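Long-range contacts in Alpha/beta hydrolase (Paenibacillus sp. VTT E-133280, PDB 6TJ2), which probably hydrolyses methyl salicylate, acting as an extracellular bacterial esterase akin to tobacco salicylic acid binding protein 2: residues G148-D153 / L210-L214; T91-I95 / F118-V122; Q124-Q128 / L216-L222. All coordinates share one frame; numbering follows the deposited sequence.

Contact 1. Residues G148-D153 / L210-L214; sequences GQSVAD and LFEKL
Lys-213 and Asp-153 are brought together by two torsions: the lysine chain bends at its second one (chi2 -47°), carrying CD past Gly-148 O, and the aspartate holds CG beside its own backbone N (chi1 -76°), which swings the carboxylate over to the lysine. The side chains cross at about a right angle, and Lys-213 NZ reaches Asp-153 OD2 at 2.8 Å on the syn lone pair, with a weak second bond to OD1. The same OD2 takes the backbone N of Ser-150 at 3.0 Å, from above the carboxylate plane and almost straight (172°). Ser-150 answers with an ST motif, its OG accepting from Asp-153 N at 2.9 Å, which ties the turn to itself.

Backbone bonds do much of the remaining work. Gly-148 N donates to Leu-214 O, Leu-214 N to Gln-149 O, and Ala-152 N to Leu-210 O at 2.8 Å. Glycine suits its positive phi at position 148. The methyl of Ala-152 lies 3.6 Å from CE1 of Phe-211, small enough to sit obliquely against a ring that Leu-160 and Phe-163 also touch. One water links Ser-150 OG to Phe-211 O; another links Val-151 N to Glu-212 O, each relaying a bond between groups that do not meet directly.

The contact joins the chain entering the helical insertion between strands 134-139 and 226-231 to the chain leaving it. Three backbone bonds hold the two stretches together through main-chain atoms alone, while the salt bridge probably steadies the carboxylate that orders the turn.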
loop_
_atom_site.group_PDB
_atom_site.type_symbol
_atom_site.label_atom_id
_atom_site.label_comp_id
_atom_site.label_asym_id
_atom_site.label_seq_id
_atom_site.Cartn_x
_atom_site.Cartn_y
_atom_site.Cartn_z
ATOM N N GLY A 148 -8.954 25.925 -8.378
ATOM C CA GLY A 148 -10.022 25.819 -9.391
ATOM C C GLY A 148 -10.815 24.540 -9.370
ATOM O O GLY A 148 -11.683 24.309 -10.223
ATOM N N GLN A 149 -10.540 23.614 -8.456
ATOM C CA GLN A 149 -11.262 22.347 -8.337
ATOM C C GLN A 149 -12.188 22.366 -7.118
ATOM O O GLN A 149 -12.009 23.150 -6.184
ATOM C CB GLN A 149 -10.288 21.177 -8.132
ATOM C CG GLN A 149 -9.265 21.005 -9.251
ATOM C CD GLN A 149 -8.348 19.842 -9.006
ATOM O OE1 GLN A 149 -8.239 19.292 -7.888
ATOM N NE2 GLN A 149 -7.617 19.424 -10.052
ATOM N N SER A 150 -13.209 21.545 -7.174
ATOM C CA SER A 150 -14.106 21.246 -6.041
ATOM C C SER A 150 -13.682 19.960 -5.342
ATOM O O SER A 150 -12.896 19.133 -5.874
ATOM C CB SER A 150 -15.536 21.126 -6.493
ATOM O OG SER A 150 -15.704 19.967 -7.287
ATOM N N VAL A 151 -14.312 19.708 -4.196
ATOM C CA VAL A 151 -14.171 18.399 -3.528
ATOM C C VAL A 151 -14.777 17.291 -4.381
ATOM O O VAL A 151 -14.130 16.240 -4.600
ATOM C CB VAL A 151 -14.759 18.461 -2.111
ATOM C CG1 VAL A 151 -14.863 17.081 -1.512
ATOM C CG2 VAL A 151 -13.951 19.384 -1.249
ATOM N N ALA A 152 -15.941 17.524 -4.959
ATOM C CA ALA A 152 -16.617 16.522 -5.799
ATOM C C ALA A 152 -15.752 16.180 -7.034
ATOM O O ALA A 152 -15.743 14.963 -7.393
ATOM C CB ALA A 152 -17.983 17.060 -6.218
ATOM N N ASP A 153 -15.009 17.144 -7.534
ATOM C CA ASP A 153 -14.104 16.950 -8.699
ATOM C C ASP A 153 -13.090 15.843 -8.400
ATOM O O ASP A 153 -12.466 15.332 -9.343
ATOM C CB ASP A 153 -13.377 18.226 -9.104
ATOM C CG ASP A 153 -14.197 19.287 -9.861
ATOM O OD1 ASP A 153 -15.248 18.890 -10.433
ATOM O OD2 ASP A 153 -13.737 20.431 -9.861
ATOM N N LEU A 210 -19.605 21.035 -1.471
ATOM C CA LEU A 210 -18.899 19.885 -2.098
ATOM C C LEU A 210 -18.656 20.158 -3.578
ATOM O O LEU A 210 -17.731 19.588 -4.149
ATOM C CB LEU A 210 -19.721 18.622 -1.904
ATOM C CG LEU A 210 -19.617 17.946 -0.538
ATOM C CD1 LEU A 210 -20.004 18.874 0.605
ATOM C CD2 LEU A 210 -20.525 16.710 -0.529
ATOM N N PHE A 211 -19.466 20.991 -4.213
ATOM C CA PHE A 211 -19.417 21.200 -5.676
ATOM C C PHE A 211 -18.836 22.560 -6.035
ATOM O O PHE A 211 -18.554 22.795 -7.241
ATOM C CB PHE A 211 -20.806 21.042 -6.278
ATOM C CG PHE A 211 -21.327 19.644 -6.196
ATOM C CD1 PHE A 211 -21.015 18.743 -7.206
ATOM C CD2 PHE A 211 -22.078 19.207 -5.133
ATOM C CE1 PHE A 211 -21.448 17.432 -7.136
ATOM C CE2 PHE A 211 -22.530 17.898 -5.084
ATOM C CZ PHE A 211 -22.193 17.004 -6.059
ATOM N N GLU A 212 -18.580 23.453 -5.093
ATOM C CA GLU A 212 -18.002 24.788 -5.399
ATOM C C GLU A 212 -16.536 24.653 -5.781
ATOM O O GLU A 212 -15.727 23.947 -5.119
ATOM C CB GLU A 212 -18.160 25.727 -4.208
ATOM C CG GLU A 212 -19.558 26.172 -3.934
ATOM C CD GLU A 212 -19.617 27.078 -2.735
ATOM O OE1 GLU A 212 -19.669 26.574 -1.609
ATOM O OE2 GLU A 212 -19.629 28.320 -2.949
ATOM N N LYS A 213 -16.149 25.347 -6.844
ATOM C CA LYS A 213 -14.735 25.495 -7.242
ATOM C C LYS A 213 -14.013 26.370 -6.254
ATOM O O LYS A 213 -14.564 27.428 -5.892
ATOM C CB LYS A 213 -14.639 26.146 -8.621
ATOM C CG LYS A 213 -15.354 25.376 -9.691
ATOM C CD LYS A 213 -15.134 23.900 -9.761
ATOM C CE LYS A 213 -15.409 23.454 -11.186
ATOM N NZ LYS A 213 -15.628 21.973 -11.325
ATOM N N LEU A 214 -12.864 25.951 -5.746
ATOM C CA LEU A 214 -12.155 26.728 -4.730
ATOM C C LEU A 214 -10.975 27.487 -5.297
ATOM O O LEU A 214 -10.183 26.920 -6.034
ATOM C CB LEU A 214 -11.744 25.756 -3.623
ATOM C CG LEU A 214 -12.883 24.957 -3.010
ATOM C CD1 LEU A 214 -12.338 23.972 -2.018
ATOM C CD2 LEU A 214 -13.882 25.876 -2.313
HETATM O O HOH W 1 -17.621 20.772 -8.959
HETATM O O HOH W 2 -15.543 22.073 -3.069
#

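Contact 2. Residues T91-I95 / F118-V122; sequences THEQI and FGGSV
The contact takes in the end of what is probably the nucleophile elbow: Phe-118, next to the likely nucleophile Ser-117, and Ser-121 in the first turn of the helix that follows pack against His-92 and Ile-95 at the start of helix 92-105. His-92 carries CG roughly anti to its backbone N (chi1 -152°), which sends the imidazole across to the other helix. There NE2 donates in the ring plane to Ser-121 OG, 2.9 Å away and nearly straight at 169°. Ser-121 OG in turn donates to Phe-118 O at 2.8 Å, a carbonyl that also accepts from Ser-121 N. A serine suits this place because its one hydroxyl can receive and give at once.

Around these bonds the side chains pack by van der Waals contact. Phe-118 CZ lies 3.7 Å from His-92 CD2, the two rings meeting obliquely with planes 70° apart, and Ile-95 CD1 touches the same CZ at 4.0 Å. Beside them the methyl groups Ile-95 CG2 and Val-122 CG2 meet at 3.8 Å. Were His-92 an alanine, Ser-121 OG would probably lose its donor and a gap open beside the Phe-118 ring. The directed chain from imidazole to hydroxyl to carbonyl thus satisfies buried polar atoms and probably fixes the rotation of both side chains inside an otherwise greasy interface.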
loop_
_atom_site.group_PDB
_atom_site.type_symbol
_atom_site.label_atom_id
_atom_site.label_comp_id
_atom_site.label_asym_id
_atom_site.label_seq_id
_atom_site.Cartn_x
_atom_site.Cartn_y
_atom_site.Cartn_z
ATOM N N THR A 91 -22.701 27.778 2.159
ATOM C CA THR A 91 -21.598 27.831 1.193
ATOM C C THR A 91 -20.257 27.523 1.837
ATOM O O THR A 91 -20.093 27.603 3.054
ATOM C CB THR A 91 -21.517 29.188 0.502
ATOM O OG1 THR A 91 -21.095 30.129 1.488
ATOM C CG2 THR A 91 -22.859 29.575 -0.093
ATOM N N HIS A 92 -19.287 27.229 0.998
ATOM C CA HIS A 92 -17.898 26.998 1.500
ATOM C C HIS A 92 -17.371 28.254 2.177
ATOM O O HIS A 92 -16.685 28.160 3.228
ATOM C CB HIS A 92 -16.961 26.558 0.339
ATOM C CG HIS A 92 -15.827 25.712 0.834
ATOM N ND1 HIS A 92 -14.724 26.259 1.418
ATOM C CD2 HIS A 92 -15.674 24.385 0.792
ATOM C CE1 HIS A 92 -13.877 25.289 1.687
ATOM N NE2 HIS A 92 -14.446 24.101 1.384
ATOM N N GLU A 93 -17.688 29.433 1.669
ATOM C CA GLU A 93 -17.238 30.690 2.291
ATOM C C GLU A 93 -17.832 30.812 3.693
ATOM O O GLU A 93 -17.129 31.233 4.595
ATOM C CB GLU A 93 -17.663 31.835 1.394
ATOM C CG GLU A 93 -17.305 33.188 1.940
ATOM C CD GLU A 93 -17.687 34.333 1.026
ATOM O OE1 GLU A 93 -17.838 34.106 -0.198
ATOM O OE2 GLU A 93 -17.704 35.468 1.540
ATOM N N GLN A 94 -19.094 30.472 3.868
ATOM C CA GLN A 94 -19.732 30.588 5.194
ATOM C C GLN A 94 -19.090 29.581 6.155
ATOM O O GLN A 94 -18.871 29.902 7.334
ATOM C CB GLN A 94 -21.240 30.351 5.101
ATOM C CG GLN A 94 -22.005 31.521 4.471
ATOM C CD GLN A 94 -23.430 31.132 4.169
ATOM O OE1 GLN A 94 -23.758 30.068 3.697
ATOM N NE2 GLN A 94 -24.333 32.064 4.490
ATOM N N ILE A 95 -18.811 28.359 5.694
ATOM C CA ILE A 95 -18.125 27.353 6.570
ATOM C C ILE A 95 -16.763 27.908 6.950
ATOM O O ILE A 95 -16.389 27.888 8.166
ATOM C CB ILE A 95 -18.033 26.025 5.799
ATOM C CG1 ILE A 95 -19.408 25.377 5.701
ATOM C CG2 ILE A 95 -17.000 25.123 6.474
ATOM C CD1 ILE A 95 -19.473 24.158 4.825
ATOM N N PHE A 118 -13.769 16.086 3.738
ATOM C CA PHE A 118 -14.132 17.414 3.214
ATOM C C PHE A 118 -13.419 18.466 4.043
ATOM O O PHE A 118 -13.117 19.573 3.571
ATOM C CB PHE A 118 -15.643 17.583 3.318
ATOM C CG PHE A 118 -16.161 18.996 3.189
ATOM C CD1 PHE A 118 -16.236 19.636 1.963
ATOM C CD2 PHE A 118 -16.484 19.755 4.306
ATOM C CE1 PHE A 118 -16.650 20.957 1.853
ATOM C CE2 PHE A 118 -16.894 21.087 4.202
ATOM C CZ PHE A 118 -16.974 21.680 2.971
ATOM N N GLY A 119 -13.155 18.199 5.317
ATOM C CA GLY A 119 -12.388 19.082 6.165
ATOM C C GLY A 119 -11.016 19.457 5.628
ATOM O O GLY A 119 -10.509 20.519 5.990
ATOM N N GLY A 120 -10.438 18.636 4.730
ATOM C CA GLY A 120 -9.207 19.088 4.063
ATOM C C GLY A 120 -9.395 20.351 3.262
ATOM O O GLY A 120 -8.499 21.217 3.234
ATOM N N SER A 121 -10.532 20.485 2.603
ATOM C CA SER A 121 -10.802 21.717 1.834
ATOM C C SER A 121 -10.988 22.917 2.756
ATOM O O SER A 121 -10.552 24.050 2.405
ATOM C CB SER A 121 -11.951 21.580 0.886
ATOM O OG SER A 121 -13.194 21.534 1.542
ATOM N N VAL A 122 -11.540 22.697 3.926
ATOM C CA VAL A 122 -11.756 23.735 4.942
ATOM C C VAL A 122 -10.427 24.150 5.554
ATOM O O VAL A 122 -10.188 25.363 5.738
ATOM C CB VAL A 122 -12.759 23.254 5.986
ATOM C CG1 VAL A 122 -12.956 24.350 7.038
ATOM C CG2 VAL A 122 -14.096 22.882 5.337
#

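Contact 3. Residues Q124-Q128 / L216-L222; sequences QTVSQ and LKKFYSL
Phe-219 and Gln-124 set the geometry here: the glutamine places its CG methylene squarely over the centre of one face of the phenylalanine ring, CG standing 3.7 Å from the ring centroid and only 2° off its normal, a CH-pi contact. The ring is delivered by a first torsion that places CG anti to the backbone N (chi1 172°). Beyond CG the extended glutamine ends in an amide turned steeply against the ring, and NE2 finds its acceptor in Pro-145 O, the carbonyl that also receives Tyr-220 OH. Glutamine suits the place because it offers a greasy stem to the ring and an amide to the carbonyl of Pro-145.

Ser-127 OG comes to the edge of the same ring, near its plane and 3.3 Å from Phe-219 CD1, while donating to Gln-124 O at 2.8 Å; its side chain is small and its proton is spent inside its own helix, which probably helps the ring edge come close. Leu-222 CD1 packs on that same Ser-127 OG at 3.4 Å. Within its own segment, Phe-219 sets CD2 over the face of the Tyr-220 ring.

Leu-216 fills the other end, its two methyl groups splitting the work: CD2 meets Thr-125 CG2 at 3.9 Å, and CD1 lies 3.7 Å from Gln-124 OE1. At the solvent edge Lys-218 and Gln-128 slide past each other in opposite directions, the lysine methylenes passing beside Gln-128 O.

The short helical segments cross at 79°, their axes 8.5 Å apart. Gln-124 and Phe-219 both also rest on Phe-139 of strand 134-139, so the pair is the layered packing of an alpha/beta hydrolase, in which helices cover the central parallel sheet.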
loop_
_atom_site.group_PDB
_atom_site.type_symbol
_atom_site.label_atom_id
_atom_site.label_comp_id
_atom_site.label_asym_id
_atom_site.label_seq_id
_atom_site.Cartn_x
_atom_site.Cartn_y
_atom_site.Cartn_z
ATOM N N GLN A 124 -7.625 24.110 4.021
ATOM C CA GLN A 124 -6.981 24.934 2.970
ATOM C C GLN A 124 -7.503 26.365 3.026
ATOM O O GLN A 124 -6.693 27.317 3.019
ATOM C CB GLN A 124 -7.220 24.316 1.602
ATOM C CG GLN A 124 -6.472 23.008 1.346
ATOM C CD GLN A 124 -6.936 22.412 0.040
ATOM O OE1 GLN A 124 -8.157 22.242 -0.171
ATOM N NE2 GLN A 124 -6.003 22.127 -0.873
ATOM N N THR A 125 -8.805 26.551 2.997
ATOM C CA THR A 125 -9.376 27.890 2.887
ATOM C C THR A 125 -9.203 28.657 4.188
ATOM O O THR A 125 -8.917 29.885 4.141
ATOM C CB THR A 125 -10.818 27.830 2.428
ATOM O OG1 THR A 125 -11.575 27.034 3.334
ATOM C CG2 THR A 125 -10.961 27.329 1.013
ATOM N N VAL A 126 -9.203 27.981 5.321
ATOM C CA VAL A 126 -8.920 28.638 6.605
ATOM C C VAL A 126 -7.476 29.128 6.670
ATOM O O VAL A 126 -7.214 30.279 7.073
ATOM C CB VAL A 126 -9.275 27.733 7.785
ATOM C CG1 VAL A 126 -8.737 28.240 9.120
ATOM C CG2 VAL A 126 -10.795 27.538 7.860
ATOM N N SER A 127 -6.534 28.289 6.240
ATOM C CA SER A 127 -5.109 28.639 6.304
ATOM C C SER A 127 -4.828 29.856 5.453
ATOM O O SER A 127 -3.876 30.581 5.815
ATOM C CB SER A 127 -4.254 27.476 5.958
ATOM O OG SER A 127 -4.323 27.242 4.580
ATOM N N GLN A 128 -5.621 30.130 4.406
ATOM C CA GLN A 128 -5.423 31.349 3.552
ATOM C C GLN A 128 -5.649 32.623 4.334
ATOM O O GLN A 128 -5.112 33.696 3.932
ATOM C CB GLN A 128 -6.384 31.299 2.358
ATOM C CG GLN A 128 -5.991 30.170 1.462
ATOM C CD GLN A 128 -6.721 30.125 0.151
ATOM O OE1 GLN A 128 -7.929 30.405 0.051
ATOM N NE2 GLN A 128 -6.055 29.588 -0.795
ATOM N N LEU A 216 -7.573 28.540 -4.468
ATOM C CA LEU A 216 -6.563 28.020 -3.523
ATOM C C LEU A 216 -5.142 28.441 -3.894
ATOM O O LEU A 216 -4.201 27.882 -3.390
ATOM C CB LEU A 216 -6.692 26.498 -3.452
ATOM C CG LEU A 216 -8.013 25.946 -2.994
ATOM C CD1 LEU A 216 -8.040 24.449 -3.160
ATOM C CD2 LEU A 216 -8.244 26.324 -1.535
ATOM N N LYS A 217 -5.022 29.525 -4.670
ATOM C CA LYS A 217 -3.698 30.060 -5.019
ATOM C C LYS A 217 -2.916 30.420 -3.758
ATOM O O LYS A 217 -1.696 30.118 -3.677
ATOM C CB LYS A 217 -3.857 31.298 -5.893
ATOM C CG LYS A 217 -4.479 31.000 -7.248
ATOM C CD LYS A 217 -4.410 32.225 -8.146
ATOM C CE LYS A 217 -4.671 31.847 -9.584
ATOM N NZ LYS A 217 -6.050 31.339 -9.760
ATOM N N LYS A 218 -3.580 31.072 -2.785
ATOM C CA LYS A 218 -2.876 31.486 -1.566
ATOM C C LYS A 218 -2.384 30.225 -0.842
ATOM O O LYS A 218 -1.241 30.188 -0.412
ATOM C CB LYS A 218 -3.707 32.438 -0.709
ATOM C CG LYS A 218 -3.017 32.788 0.590
ATOM C CD LYS A 218 -3.496 34.080 1.234
ATOM C CE LYS A 218 -2.601 34.549 2.365
ATOM N NZ LYS A 218 -1.233 34.829 1.879
ATOM N N PHE A 219 -3.259 29.227 -0.656
ATOM C CA PHE A 219 -2.865 27.991 0.048
ATOM C C PHE A 219 -1.601 27.385 -0.556
ATOM O O PHE A 219 -0.681 27.002 0.181
ATOM C CB PHE A 219 -3.988 26.968 0.024
ATOM C CG PHE A 219 -3.558 25.634 0.572
ATOM C CD1 PHE A 219 -3.426 25.457 1.935
ATOM C CD2 PHE A 219 -3.168 24.598 -0.251
ATOM C CE1 PHE A 219 -2.927 24.276 2.434
ATOM C CE2 PHE A 219 -2.677 23.403 0.262
ATOM C CZ PHE A 219 -2.579 23.235 1.607
ATOM N N TYR A 220 -1.575 27.301 -1.882
ATOM C CA TYR A 220 -0.436 26.657 -2.589
ATOM C C TYR A 220 0.794 27.569 -2.622
ATOM O O TYR A 220 1.845 27.010 -2.940
ATOM C CB TYR A 220 -0.847 26.171 -3.982
ATOM C CG TYR A 220 -1.683 24.917 -3.867
ATOM C CD1 TYR A 220 -1.094 23.732 -3.448
ATOM C CD2 TYR A 220 -3.029 24.919 -4.038
ATOM C CE1 TYR A 220 -1.843 22.570 -3.308
ATOM C CE2 TYR A 220 -3.809 23.790 -3.861
ATOM C CZ TYR A 220 -3.216 22.595 -3.485
ATOM O OH TYR A 220 -3.925 21.442 -3.274
ATOM N N SER A 221 0.741 28.808 -2.147
ATOM C CA SER A 221 1.948 29.658 -1.980
ATOM C C SER A 221 2.452 29.634 -0.539
ATOM O O SER A 221 3.584 30.062 -0.330
ATOM C CB SER A 221 1.616 31.060 -2.398
ATOM O OG SER A 221 0.847 31.707 -1.386
ATOM N N LEU A 222 1.688 29.113 0.413
ATOM C CA LEU A 222 2.037 29.140 1.857
ATOM C C LEU A 222 3.259 28.271 2.122
ATOM O O LEU A 222 3.372 27.219 1.493
ATOM C CB LEU A 222 0.868 28.607 2.694
ATOM C CG LEU A 222 -0.393 29.467 2.716
ATOM C CD1 LEU A 222 -1.440 28.876 3.662
ATOM C CD2 LEU A 222 -0.078 30.909 3.065
#

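How the contacts relate
Contact 2 is wholly buried, whereas contacts 1 and 3 lie farther out and each includes solvent-exposed residues. Contacts 2 and 3 share helix 119-129, using its first turn and its later turns respectively, and they touch where His-92 CE1 meets Thr-125 OG1. Contact 1 adjoins contact 3 in sequence and meets contact 2 directly, through Glu-212 OE1 with His-92 N and Val-151 with Ser-121. Chemistry follows place: loops at the base of the helical insertion are tied by main-chain bonds, water and a salt bridge; the core pair relies on one directed side-chain bond amid hydrocarbon; the helix pair beside the sheet depends on an aromatic face and methyl groups.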